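Serine protease (Nocardiopsis alba, PDB 2OUA) probably acts as a secreted serine endopeptidase of the trypsin family, this chain being the protease domain cut from a longer precursor. Local coordinates at residues A[21-26]-A[64-69]. Numbering follows the deposited sequence.
Sequences ATNASG and FVRGTS
Phe64 has CG anti to its backbone N and beside the carbonyl carbon (chi1 176°), and its ring lies against 21-26, while Asn23 holds CG between its own N and carbonyl carbon (chi1 62°), and its CB and amide nitrogen both come near Phe64 CE2. The pair illustrates how one aromatic side chain can link two strands that share no hydrogen bond. Ala21 O approaches the ring edge in plane, 3.7 Å from Phe64 CE1, where the partly positive C-H edge may favour it weakly. Close by, Ala21 CB makes a looser apolar contact with CE1. Asn23 CB comes in obliquely, 3.8 Å from Phe64 CE2, and the two side chains cross at about a right angle with amide and ring planes 50° apart. Asn23 ND2 is equally close to Phe64 CE2 and to CD of Arg66, 4.1 Å from each. The two polar ends do not bond each other directly: ND2 donates to Gln27 OE1 and Glu53 OE2, and Arg66 NE adds a weak hydrogen bond to the same Gln27 oxygen. On its other branch, Asn23 OD1 accepts a weak bond from Ser25 N (2.9 Å), as in an Asx turn, at the start of a type I turn closed by Gly26 N to Asn23 O. Leu184 and Val31 also touch the Phe64 side chain. The contact thus joins the 14-22/28-32 hairpin to strand 62-69 within the N-terminal barrel of the two-barrel chymotrypsin-like fold, which carries the predicted catalytic His35 and Asp61.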
ATOM      1  N   ALA A  21      -7.421  -6.182  -4.773  1.00  7.30           N
ATOM      2  CA  ALA A  21      -7.317  -7.623  -4.570  1.00  9.45           C
ATOM      3  C   ALA A  21      -8.671  -8.202  -4.160  1.00 10.13           C
ATOM      4  O   ALA A  21      -9.565  -7.472  -3.742  1.00  9.45           O
ATOM      5  CB  ALA A  21      -6.274  -7.929  -3.489  1.00  7.82           C
ATOM      6  N   THR A  22      -8.814  -9.518  -4.290  1.00 11.31           N
ATOM      7  CA  THR A  22     -10.046 -10.196  -3.914  1.00 12.36           C
ATOM      8  C   THR A  22      -9.711 -11.181  -2.796  1.00 13.24           C
ATOM      9  O   THR A  22      -8.605 -11.720  -2.760  1.00 13.79           O
ATOM     10  CB  THR A  22     -10.652 -10.972  -5.112  1.00 14.83           C
ATOM     11  OG1 THR A  22      -9.710 -11.946  -5.583  1.00 19.55           O
ATOM     12  CG2 THR A  22     -10.974 -10.020  -6.251  1.00 13.12           C
ATOM     13  N   ASN A  23     -10.641 -11.407  -1.872  1.00 13.59           N
ATOM     14  CA  ASN A  23     -10.371 -12.351  -0.791  1.00 14.63           C
ATOM     15  C   ASN A  23     -10.790 -13.761  -1.195  1.00 16.47           C
ATOM     16  O   ASN A  23     -11.242 -13.981  -2.321  1.00 16.40           O
ATOM     17  CB  ASN A  23     -11.079 -11.936   0.507  1.00 13.13           C
ATOM     18  CG  ASN A  23     -12.591 -11.920   0.379  1.00 14.85           C
ATOM     19  OD1 ASN A  23     -13.161 -12.560  -0.506  1.00 12.06           O
ATOM     20  ND2 ASN A  23     -13.250 -11.200   1.283  1.00 13.56           N
ATOM     21  N   ALA A  24     -10.634 -14.709  -0.276  1.00 17.96           N
ATOM     22  CA  ALA A  24     -10.968 -16.106  -0.533  1.00 20.19           C
ATOM     23  C   ALA A  24     -12.405 -16.333  -1.001  1.00 21.51           C
ATOM     24  O   ALA A  24     -12.683 -17.308  -1.700  1.00 23.18           O
ATOM     25  CB  ALA A  24     -10.688 -16.943   0.712  1.00 21.00           C
ATOM     26  N   SER A  25     -13.316 -15.444  -0.618  1.00 21.19           N
ATOM     27  CA  SER A  25     -14.715 -15.571  -1.021  1.00 21.57           C
ATOM     28  C   SER A  25     -14.989 -14.881  -2.355  1.00 20.82           C
ATOM     29  O   SER A  25     -16.128 -14.843  -2.821  1.00 20.42           O
ATOM     30  CB  SER A  25     -15.637 -14.983   0.052  1.00 21.89           C
ATOM     31  OG  SER A  25     -15.635 -15.781   1.224  1.00 21.85           O
ATOM     32  N   GLY A  26     -13.941 -14.333  -2.964  1.00 20.19           N
ATOM     33  CA  GLY A  26     -14.102 -13.657  -4.240  1.00 18.97           C
ATOM     34  C   GLY A  26     -14.648 -12.250  -4.095  1.00 17.84           C
ATOM     35  O   GLY A  26     -15.126 -11.652  -5.060  1.00 18.50           O
ATOM     36  N   PHE A  64      -6.327  -5.529   4.898  1.00  5.99           N
ATOM     37  CA  PHE A  64      -7.127  -5.791   3.710  1.00  7.98           C
ATOM     38  C   PHE A  64      -8.484  -5.167   3.964  1.00  8.99           C
ATOM     39  O   PHE A  64      -9.142  -5.472   4.963  1.00  8.69           O
ATOM     40  CB  PHE A  64      -7.317  -7.287   3.449  1.00  7.73           C
ATOM     41  CG  PHE A  64      -8.235  -7.577   2.280  1.00  9.55           C
ATOM     42  CD1 PHE A  64      -7.847  -7.261   0.977  1.00  9.28           C
ATOM     43  CD2 PHE A  64      -9.505  -8.116   2.488  1.00  9.74           C
ATOM     44  CE1 PHE A  64      -8.714  -7.473  -0.102  1.00  9.81           C
ATOM     45  CE2 PHE A  64     -10.380  -8.332   1.418  1.00  9.27           C
ATOM     46  CZ  PHE A  64      -9.984  -8.010   0.120  1.00  9.25           C
ATOM     47  N   VAL A  65      -8.882  -4.274   3.070  1.00  8.65           N
ATOM     48  CA  VAL A  65     -10.172  -3.613   3.170  1.00  8.78           C
ATOM     49  C   VAL A  65     -11.100  -4.304   2.183  1.00 10.61           C
ATOM     50  O   VAL A  65     -10.787  -4.400   0.998  1.00  9.78           O
ATOM     51  CB  VAL A  65     -10.066  -2.121   2.797  1.00  9.23           C
ATOM     52  CG1 VAL A  65     -11.456  -1.503   2.708  1.00  9.25           C
ATOM     53  CG2 VAL A  65      -9.232  -1.387   3.843  1.00  8.37           C
ATOM     54  N   ARG A  66     -12.231  -4.796   2.681  1.00 11.15           N
ATOM     55  CA  ARG A  66     -13.215  -5.475   1.842  1.00 13.04           C
ATOM     56  C   ARG A  66     -14.300  -4.481   1.439  1.00 11.29           C
ATOM     57  O   ARG A  66     -14.850  -3.773   2.283  1.00 10.32           O
ATOM     58  CB  ARG A  66     -13.835  -6.647   2.609  1.00 16.47           C
ATOM     59  CG  ARG A  66     -15.155  -7.147   2.038  1.00 24.13           C
ATOM     60  CD  ARG A  66     -15.687  -8.314   2.854  1.00 28.74           C
ATOM     61  NE  ARG A  66     -17.055  -8.667   2.486  1.00 36.08           N
ATOM     62  CZ  ARG A  66     -18.134  -7.991   2.875  1.00 38.02           C
ATOM     63  NH1 ARG A  66     -18.006  -6.921   3.647  1.00 41.34           N
ATOM     64  NH2 ARG A  66     -19.339  -8.388   2.490  1.00 40.31           N
ATOM     65  N   GLY A  67     -14.595  -4.422   0.147  1.00 11.28           N
ATOM     66  CA  GLY A  67     -15.619  -3.505  -0.319  1.00 11.79           C
ATOM     67  C   GLY A  67     -17.002  -4.002   0.050  1.00 13.21           C
ATOM     68  O   GLY A  67     -17.290  -5.190  -0.079  1.00 13.65           O
ATOM     69  N   THR A  68     -17.854  -3.102   0.525  1.00 12.74           N
ATOM     70  CA  THR A  68     -19.216  -3.468   0.887  1.00 14.60           C
ATOM     71  C   THR A  68     -20.174  -2.877  -0.144  1.00 16.58           C
ATOM     72  O   THR A  68     -21.304  -3.347  -0.304  1.00 16.68           O
ATOM     73  CB  THR A  68     -19.587  -2.969   2.300  1.00 14.21           C
ATOM     74  OG1 THR A  68     -19.346  -1.563   2.395  1.00 13.92           O
ATOM     75  CG2 THR A  68     -18.759  -3.701   3.354  1.00 15.13           C
ATOM     76  N   SER A  69     -19.717  -1.843  -0.847  1.00 16.42           N
ATOM     77  CA  SER A  69     -20.533  -1.228  -1.884  1.00 17.79           C
ATOM     78  C   SER A  69     -19.713  -0.407  -2.877  1.00 16.88           C
ATOM     79  O   SER A  69     -18.809   0.341  -2.498  1.00 15.03           O
ATOM     80  CB  SER A  69     -21.629  -0.347  -1.270  1.00 19.64           C
ATOM     81  OG  SER A  69     -21.089   0.799  -0.643  1.00 24.83           O
TER